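Local structure of proline dehydrogenase (Deinococcus radiodurans, 4H6Q) at residues D80-I85 with A120-A125; Q150-V155 with D182-N187. The protein oxidises L-proline to (S)-1-pyrroline-5-carboxylate with FAD as cofactor, passing the electrons to a quinone in the first step of proline breakdown to glutamate. One frame throughout, in Å; residues are numbered along the deposited sequence.

Interaction 1 (D80-I85 with A120-A125)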
ATOM      1  N   ASP A  80      10.076  14.672  -1.780  1.00 10.61           N
ATOM      2  CA  ASP A  80      10.272  14.036  -0.501  1.00 11.64           C
ATOM      3  C   ASP A  80      10.207  12.522  -0.541  1.00  9.44           C
ATOM      4  O   ASP A  80      10.959  11.846   0.172  1.00 10.96           O
ATOM      5  CB  ASP A  80       9.292  14.604   0.513  1.00 12.29           C
ATOM      6  CG  ASP A  80       9.583  16.045   0.885  1.00 16.78           C
ATOM      7  OD1 ASP A  80      10.723  16.503   0.703  1.00 19.95           O
ATOM      8  OD2 ASP A  80       8.665  16.701   1.432  1.00 20.55           O
ATOM      9  N   VAL A  81       9.392  11.974  -1.429  1.00  9.73           N
ATOM     10  CA  VAL A  81       9.399  10.517  -1.662  1.00  9.41           C
ATOM     11  C   VAL A  81      10.723  10.075  -2.306  1.00  9.35           C
ATOM     12  O   VAL A  81      11.288   9.042  -1.907  1.00 10.45           O
ATOM     13  CB  VAL A  81       8.193  10.071  -2.522  1.00  9.75           C
ATOM     14  CG1 VAL A  81       8.271   8.585  -2.837  1.00 11.32           C
ATOM     15  CG2 VAL A  81       6.861  10.397  -1.805  1.00 11.10           C
ATOM     16  N   ILE A  82      11.245  10.881  -3.243  1.00  9.74           N
ATOM     17  CA  ILE A  82      12.567  10.586  -3.809  1.00 11.00           C
ATOM     18  C   ILE A  82      13.640  10.641  -2.731  1.00 10.34           C
ATOM     19  O   ILE A  82      14.543   9.784  -2.715  1.00 11.08           O
ATOM     20  CB  ILE A  82      12.835  11.461  -5.030  1.00 11.94           C
ATOM     21  CG1 ILE A  82      11.908  10.987  -6.154  1.00 12.94           C
ATOM     22  CG2 ILE A  82      14.308  11.416  -5.484  1.00 14.30           C
ATOM     23  CD1 ILE A  82      11.704  11.941  -7.362  1.00 15.79           C
ATOM     24  N   LYS A  83      13.590  11.623  -1.809  1.00 11.06           N
ATOM     25  CA  LYS A  83      14.569  11.681  -0.710  1.00 11.65           C
ATOM     26  C   LYS A  83      14.477  10.414   0.134  1.00 10.62           C
ATOM     27  O   LYS A  83      15.494   9.856   0.587  1.00 11.48           O
ATOM     28  CB  LYS A  83      14.324  12.907   0.184  1.00 14.76           C
ATOM     29  CG  LYS A  83      14.695  14.205  -0.473  1.00 19.74           C
ATOM     30  CD  LYS A  83      14.411  15.368   0.475  1.00 25.56           C
ATOM     31  CE  LYS A  83      14.563  16.723  -0.232  1.00 31.91           C
ATOM     32  NZ  LYS A  83      14.517  16.560  -1.734  1.00 35.58           N
ATOM     33  N   LEU A  84      13.275   9.914   0.359  1.00 11.31           N
ATOM     34  CA  LEU A  84      13.090   8.662   1.096  1.00 10.77           C
ATOM     35  C   LEU A  84      13.748   7.499   0.377  1.00  9.90           C
ATOM     36  O   LEU A  84      14.427   6.674   0.991  1.00 11.00           O
ATOM     37  CB  LEU A  84      11.589   8.427   1.243  1.00 10.25           C
ATOM     38  CG  LEU A  84      11.183   7.040   1.737  1.00 10.60           C
ATOM     39  CD1 LEU A  84      11.618   6.820   3.181  1.00 13.61           C
ATOM     40  CD2 LEU A  84       9.668   6.855   1.533  1.00 13.73           C
ATOM     41  N   ILE A  85      13.504   7.379  -0.925  1.00  9.70           N
ATOM     42  CA  ILE A  85      14.101   6.283  -1.706  1.00 10.60           C
ATOM     43  C   ILE A  85      15.630   6.359  -1.652  1.00 10.00           C
ATOM     44  O   ILE A  85      16.314   5.325  -1.502  1.00 11.44           O
ATOM     45  CB  ILE A  85      13.590   6.340  -3.174  1.00 10.69           C
ATOM     46  CG1 ILE A  85      12.104   5.992  -3.224  1.00 10.39           C
ATOM     47  CG2 ILE A  85      14.402   5.459  -4.093  1.00 12.24           C
ATOM     48  CD1 ILE A  85      11.428   6.433  -4.544  1.00 12.26           C
ATOM     49  N   ALA A 120       4.852  10.479 -10.712  1.00 11.51           N
ATOM     50  CA  ALA A 120       5.019   9.030 -10.512  1.00 10.85           C
ATOM     51  C   ALA A 120       6.144   8.469 -11.380  1.00 11.82           C
ATOM     52  O   ALA A 120       6.899   7.584 -10.937  1.00 11.32           O
ATOM     53  CB  ALA A 120       3.717   8.282 -10.797  1.00 12.88           C
ATOM     54  N   ARG A 121       6.294   8.973 -12.596  1.00 11.99           N
ATOM     55  CA  ARG A 121       7.412   8.552 -13.440  1.00 11.89           C
ATOM     56  C   ARG A 121       8.752   8.800 -12.763  1.00 12.05           C
ATOM     57  O   ARG A 121       9.656   7.945 -12.799  1.00 13.54           O
ATOM     58  CB  ARG A 121       7.381   9.291 -14.782  1.00 13.70           C
ATOM     59  CG  ARG A 121       6.345   8.748 -15.751  1.00 13.86           C
ATOM     60  CD  ARG A 121       6.256   9.654 -16.959  1.00 15.70           C
ATOM     61  NE  ARG A 121       5.397   9.045 -17.964  1.00 18.55           N
ATOM     62  CZ  ARG A 121       4.618   9.720 -18.793  1.00 18.72           C
ATOM     63  NH1 ARG A 121       4.564  11.035 -18.712  1.00 22.72           N
ATOM     64  NH2 ARG A 121       3.866   9.074 -19.672  1.00 21.76           N
ATOM     65  N   ARG A 122       8.927   9.961 -12.137  1.00 12.10           N
ATOM     66  CA  ARG A 122      10.197  10.303 -11.478  1.00 11.98           C
ATOM     67  C   ARG A 122      10.445   9.396 -10.276  1.00 11.53           C
ATOM     68  O   ARG A 122      11.586   8.942 -10.042  1.00 12.25           O
ATOM     69  CB  ARG A 122      10.196  11.772 -11.015  1.00 13.34           C
ATOM     70  CG  ARG A 122       9.950  12.763 -12.133  1.00 16.09           C
ATOM     71  CD  ARG A 122      10.153  14.184 -11.644  1.00 17.85           C
ATOM     72  NE  ARG A 122       9.336  14.619 -10.516  1.00 18.59           N
ATOM     73  CZ  ARG A 122       9.834  14.960  -9.314  1.00 17.95           C
ATOM     74  NH1 ARG A 122      11.126  14.863  -9.041  1.00 19.18           N
ATOM     75  NH2 ARG A 122       9.051  15.426  -8.401  1.00 15.42           N
ATOM     76  N   ILE A 123       9.395   9.151  -9.493  1.00 11.17           N
ATOM     77  CA  ILE A 123       9.504   8.273  -8.339  1.00 10.06           C
ATOM     78  C   ILE A 123       9.861   6.834  -8.760  1.00 10.05           C
ATOM     79  O   ILE A 123      10.778   6.204  -8.184  1.00 10.46           O
ATOM     80  CB  ILE A 123       8.196   8.318  -7.526  1.00 10.26           C
ATOM     81  CG1 ILE A 123       8.015   9.734  -6.898  1.00 10.79           C
ATOM     82  CG2 ILE A 123       8.113   7.188  -6.483  1.00 10.85           C
ATOM     83  CD1 ILE A 123       6.584   9.983  -6.369  1.00 11.70           C
ATOM     84  N   ILE A 124       9.140   6.305  -9.748  1.00 10.01           N
ATOM     85  CA  ILE A 124       9.368   4.920 -10.149  1.00  9.99           C
ATOM     86  C   ILE A 124      10.746   4.776 -10.804  1.00 11.25           C
ATOM     87  O   ILE A 124      11.449   3.782 -10.563  1.00 12.55           O
ATOM     88  CB  ILE A 124       8.261   4.415 -11.092  1.00 10.15           C
ATOM     89  CG1 ILE A 124       6.896   4.472 -10.407  1.00  9.87           C
ATOM     90  CG2 ILE A 124       8.602   2.970 -11.594  1.00 12.44           C
ATOM     91  CD1 ILE A 124       5.739   4.408 -11.401  1.00 12.49           C
ATOM     92  N   ALA A 125      11.162   5.753 -11.615  1.00 11.81           N
ATOM     93  CA  ALA A 125      12.490   5.693 -12.240  1.00 12.66           C
ATOM     94  C   ALA A 125      13.573   5.598 -11.161  1.00 12.91           C
ATOM     95  O   ALA A 125      14.531   4.837 -11.312  1.00 15.16           O
ATOM     96  CB  ALA A 125      12.696   6.922 -13.132  1.00 14.33           C
TER
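Ile123 meets Val81, Ile82 and Ile85 in turn, and a walk along its branches shows how one side chain can join two helices. At its CB, CG1 stands anti to the carbonyl carbon (chi1 -67°), which sets CG2 anti to the backbone N, where two methyls of the other helix meet it: Val81 CG1 lies 3.9 Å from Ile123 CG2, and Ile85 CD1 is at the same separation from it. Both side chains cross that of Ile123 at about a right angle. The longer branch leaves through Ile123 CG1, which is 4.2 Å from Ile82 CG1. At the tip, Ile123 CD1 comes back to Val81, within 4.2 Å of both its CB and its CG1. Ile85 CD1 also touches the backbone, 3.7 Å from Ile123 O. An alanine at Ile123 would probably leave Val81 CG1 and Ile82 CG1 without their partners and Ile85 CD1 with the backbone oxygen alone, opening a gap between the helices.

Toward solvent, Ile82 CD1 packs obliquely against Arg122 NH1 at 3.4 Å and also touches Arg122 CB. Arg122 NH2 forms a salt bridge with Asp79 and a hydrogen bond with Asn119; these probably limit how far the guanidinium can turn away from the isoleucine. No hydrogen bond links the two segments. The short helical segments run almost parallel, 4° apart in direction, with axes 9.7 Å from each other. On the inner side, Val81 and Ile85 also rest on strand 96-99. Helices lying side by side in the same sense, with apolar residues passing inward to a parallel strand, are the outer layer of a beta8-alpha8 (TIM) barrel, here between helices 71-90 and 115-129.

Interaction 2 (Q150-V155 with D182-N187)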
ATOM      1  N   GLN A 150      -3.416   4.931 -15.497  1.00 14.38           N
ATOM      2  CA  GLN A 150      -2.044   5.360 -15.253  1.00 13.99           C
ATOM      3  C   GLN A 150      -1.153   4.166 -14.892  1.00 12.11           C
ATOM      4  O   GLN A 150       0.010   4.081 -15.343  1.00 12.51           O
ATOM      5  CB  GLN A 150      -1.996   6.444 -14.197  1.00 14.60           C
ATOM      6  CG  GLN A 150      -2.657   7.744 -14.642  1.00 14.16           C
ATOM      7  CD  GLN A 150      -2.705   8.829 -13.580  1.00 15.11           C
ATOM      8  OE1 GLN A 150      -2.775   8.561 -12.389  1.00 15.27           O
ATOM      9  NE2 GLN A 150      -2.659  10.083 -14.032  1.00 17.84           N
ATOM     10  N   PHE A 151      -1.693   3.219 -14.117  1.00 12.05           N
ATOM     11  CA  PHE A 151      -0.965   1.969 -13.835  1.00 11.81           C
ATOM     12  C   PHE A 151      -0.567   1.242 -15.119  1.00 11.49           C
ATOM     13  O   PHE A 151       0.612   0.864 -15.296  1.00 12.06           O
ATOM     14  CB  PHE A 151      -1.783   1.055 -12.934  1.00 11.87           C
ATOM     15  CG  PHE A 151      -1.133  -0.263 -12.698  1.00 11.06           C
ATOM     16  CD1 PHE A 151       0.086  -0.351 -11.996  1.00 11.53           C
ATOM     17  CD2 PHE A 151      -1.736  -1.428 -13.148  1.00 11.35           C
ATOM     18  CE1 PHE A 151       0.696  -1.582 -11.800  1.00 11.68           C
ATOM     19  CE2 PHE A 151      -1.117  -2.674 -12.936  1.00 12.40           C
ATOM     20  CZ  PHE A 151       0.095  -2.758 -12.239  1.00 11.59           C
ATOM     21  N   ARG A 152      -1.507   1.076 -16.050  1.00 12.16           N
ATOM     22  CA  ARG A 152      -1.191   0.391 -17.310  1.00 13.11           C
ATOM     23  C   ARG A 152      -0.112   1.158 -18.077  1.00 13.50           C
ATOM     24  O   ARG A 152       0.854   0.550 -18.577  1.00 14.74           O
ATOM     25  CB  ARG A 152      -2.475   0.241 -18.137  1.00 13.76           C
ATOM     26  CG  ARG A 152      -2.250  -0.343 -19.518  1.00 14.32           C
ATOM     27  CD  ARG A 152      -3.573  -0.637 -20.248  1.00 15.01           C
ATOM     28  NE  ARG A 152      -4.289  -1.766 -19.653  1.00 15.38           N
ATOM     29  CZ  ARG A 152      -4.049  -3.050 -19.922  1.00 15.39           C
ATOM     30  NH1 ARG A 152      -3.094  -3.396 -20.796  1.00 16.23           N
ATOM     31  NH2 ARG A 152      -4.769  -4.018 -19.327  1.00 16.00           N
ATOM     32  N   THR A 153      -0.232   2.491 -18.153  1.00 14.08           N
ATOM     33  CA  THR A 153       0.817   3.288 -18.792  1.00 14.60           C
ATOM     34  C   THR A 153       2.205   3.057 -18.132  1.00 14.21           C
ATOM     35  O   THR A 153       3.220   2.863 -18.815  1.00 14.41           O
ATOM     36  CB  THR A 153       0.453   4.777 -18.741  1.00 14.61           C
ATOM     37  OG1 THR A 153      -0.746   4.968 -19.488  1.00 16.32           O
ATOM     38  CG2 THR A 153       1.573   5.679 -19.289  1.00 16.75           C
ATOM     39  N   LEU A 154       2.236   3.078 -16.806  1.00 12.77           N
ATOM     40  CA  LEU A 154       3.482   3.004 -16.074  1.00 12.80           C
ATOM     41  C   LEU A 154       4.101   1.613 -16.163  1.00 12.36           C
ATOM     42  O   LEU A 154       5.347   1.489 -16.221  1.00 13.36           O
ATOM     43  CB  LEU A 154       3.305   3.429 -14.607  1.00 12.46           C
ATOM     44  CG  LEU A 154       2.995   4.926 -14.489  1.00 12.13           C
ATOM     45  CD1 LEU A 154       2.361   5.229 -13.128  1.00 12.41           C
ATOM     46  CD2 LEU A 154       4.263   5.791 -14.739  1.00 13.61           C
ATOM     47  N   VAL A 155       3.286   0.563 -16.165  1.00 12.45           N
ATOM     48  CA  VAL A 155       3.820  -0.791 -16.400  1.00 12.97           C
ATOM     49  C   VAL A 155       4.511  -0.849 -17.770  1.00 13.80           C
ATOM     50  O   VAL A 155       5.619  -1.414 -17.917  1.00 15.02           O
ATOM     51  CB  VAL A 155       2.713  -1.873 -16.315  1.00 14.13           C
ATOM     52  CG1 VAL A 155       3.196  -3.243 -16.875  1.00 15.84           C
ATOM     53  CG2 VAL A 155       2.257  -2.038 -14.886  1.00 13.51           C
ATOM     54  N   ASP A 182      -4.878  -8.707 -16.627  1.00 15.30           N
ATOM     55  CA  ASP A 182      -4.063  -9.931 -16.668  1.00 16.42           C
ATOM     56  C   ASP A 182      -2.951  -9.927 -17.717  1.00 16.98           C
ATOM     57  O   ASP A 182      -1.918 -10.585 -17.529  1.00 18.13           O
ATOM     58  CB  ASP A 182      -4.914 -11.196 -16.853  1.00 17.75           C
ATOM     59  CG  ASP A 182      -5.404 -11.797 -15.534  1.00 18.25           C
ATOM     60  OD1 ASP A 182      -4.763 -11.602 -14.494  1.00 17.83           O
ATOM     61  OD2 ASP A 182      -6.424 -12.530 -15.536  1.00 20.69           O
ATOM     62  N   ASP A 183      -3.131  -9.188 -18.806  1.00 16.78           N
ATOM     63  CA  ASP A 183      -2.112  -9.144 -19.859  1.00 17.22           C
ATOM     64  C   ASP A 183      -0.829  -8.481 -19.377  1.00 16.59           C
ATOM     65  O   ASP A 183       0.255  -8.708 -19.940  1.00 20.19           O
ATOM     66  CB  ASP A 183      -2.634  -8.405 -21.112  1.00 17.88           C
ATOM     67  CG  ASP A 183      -3.095  -6.990 -20.779  1.00 18.50           C
ATOM     68  OD1 ASP A 183      -4.055  -6.824 -19.983  1.00 18.38           O
ATOM     69  OD2 ASP A 183      -2.484  -6.037 -21.285  1.00 19.40           O
ATOM     70  N   LEU A 184      -0.936  -7.686 -18.313  1.00 16.09           N
ATOM     71  CA  LEU A 184       0.222  -7.009 -17.775  1.00 14.35           C
ATOM     72  C   LEU A 184       1.000  -7.884 -16.776  1.00 15.00           C
ATOM     73  O   LEU A 184       2.067  -7.469 -16.299  1.00 15.43           O
ATOM     74  CB  LEU A 184      -0.224  -5.722 -17.003  1.00 14.54           C
ATOM     75  CG  LEU A 184      -0.910  -4.685 -17.903  1.00 15.33           C
ATOM     76  CD1 LEU A 184      -1.385  -3.541 -17.008  1.00 16.96           C
ATOM     77  CD2 LEU A 184      -0.018  -4.136 -18.987  1.00 17.34           C
ATOM     78  N   ARG A 185       0.448  -9.058 -16.414  1.00 14.40           N
ATOM     79  CA  ARG A 185       1.003  -9.936 -15.348  1.00 15.75           C
ATOM     80  C   ARG A 185       1.308  -9.118 -14.093  1.00 12.98           C
ATOM     81  O   ARG A 185       2.429  -9.145 -13.563  1.00 13.88           O
ATOM     82  CB  ARG A 185       2.302 -10.658 -15.851  1.00 19.15           C
ATOM     83  CG  ARG A 185       2.220 -11.325 -17.227  1.00 26.29           C
ATOM     84  CD  ARG A 185       1.440 -12.593 -17.086  1.00 30.30           C
ATOM     85  NE  ARG A 185       1.812 -13.351 -15.886  1.00 35.50           N
ATOM     86  CZ  ARG A 185       2.924 -14.080 -15.724  1.00 35.71           C
ATOM     87  NH1 ARG A 185       3.846 -14.168 -16.679  1.00 34.74           N
ATOM     88  NH2 ARG A 185       3.123 -14.714 -14.564  1.00 34.63           N
ATOM     89  N   PRO A 186       0.330  -8.358 -13.591  1.00 12.41           N
ATOM     90  CA  PRO A 186       0.663  -7.321 -12.599  1.00 11.34           C
ATOM     91  C   PRO A 186       0.785  -7.796 -11.183  1.00 10.44           C
ATOM     92  O   PRO A 186       0.098  -8.775 -10.772  1.00 10.93           O
ATOM     93  CB  PRO A 186      -0.528  -6.380 -12.700  1.00 12.65           C
ATOM     94  CG  PRO A 186      -1.686  -7.356 -12.950  1.00 11.40           C
ATOM     95  CD  PRO A 186      -1.118  -8.407 -13.906  1.00 12.72           C
ATOM     96  N   ASN A 187       1.641  -7.124 -10.423  1.00  9.04           N
ATOM     97  CA  ASN A 187       1.716  -7.273  -8.958  1.00  8.98           C
ATOM     98  C   ASN A 187       0.553  -6.447  -8.375  1.00  8.85           C
ATOM     99  O   ASN A 187       0.532  -5.213  -8.540  1.00 10.03           O
ATOM    100  CB  ASN A 187       3.078  -6.706  -8.527  1.00  9.06           C
ATOM    101  CG  ASN A 187       3.315  -6.759  -7.034  1.00  9.44           C
ATOM    102  OD1 ASN A 187       2.439  -6.327  -6.282  1.00  9.45           O
ATOM    103  ND2 ASN A 187       4.460  -7.240  -6.591  1.00 10.33           N
TER
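A barrel helix meets the turn that leads into the next-but-one strand: Phe151, Arg152 and Val155 of helix 144-158 face Asp183, Leu184 and Pro186, just ahead of strand 188-191. Arg152 grips the Asp183 carboxylate end-on. Arg152 NH1 donates to Asp183 OD2 at 2.8 Å and Arg152 NH2 to Asp183 OD1 at 3.0 Å, both bonds nearly straight at 175°. Each oxygen uses its syn lone pair, and the guanidinium and carboxylate planes are only 4° apart, so the pair of bonds resists twisting.

Leu184 lies against this salt bridge, its CD1 over the centre of one face of the Arg152 guanidinium, 4.0 Å above the plane. Leu184 CD2, its other methyl, is 3.9 Å from Val155 CG1. In the beta8-alpha8 barrel this segment, a 3-10 turn at 182-184 and then loop, is the alpha-to-beta connection from helix 174-180 to strand 188-191, and the helix it packs on precedes strand 163-168.

Deeper in, Pro186 CB meets the edge of the Phe151 ring, in its plane and 3.7 Å from Phe151 CZ. Val155 CG2, from the same helix, sits above one ring face near the rim, and Thr165 and Leu136 bring neighbouring strands against Phe151.

Both segments of interaction 1 precede those of interaction 2 in the chain, and their centres lie 19 Å apart on the outside of one beta8-alpha8 barrel. The two are joined through helices 115-129 and 144-158: Leu154 packs on Arg121 and Ile124, with Ile124 CD1 3.9 Å from Leu154 CD1. Three successive barrel helices, 71-90, 115-129 and 144-158, thus pack one against the next, and interaction 2 carries the series on to the turn before strand 188-191. The FAD-binding run Arg189 to Ala194 starts within that strand, and the side chain of Val81 in interaction 1 is about 9 Å from that of the substrate-binding Lys100. The pair illustrates how a barrel's outer layer covers one flank of the sheet whose strands and following loops contribute to the active site.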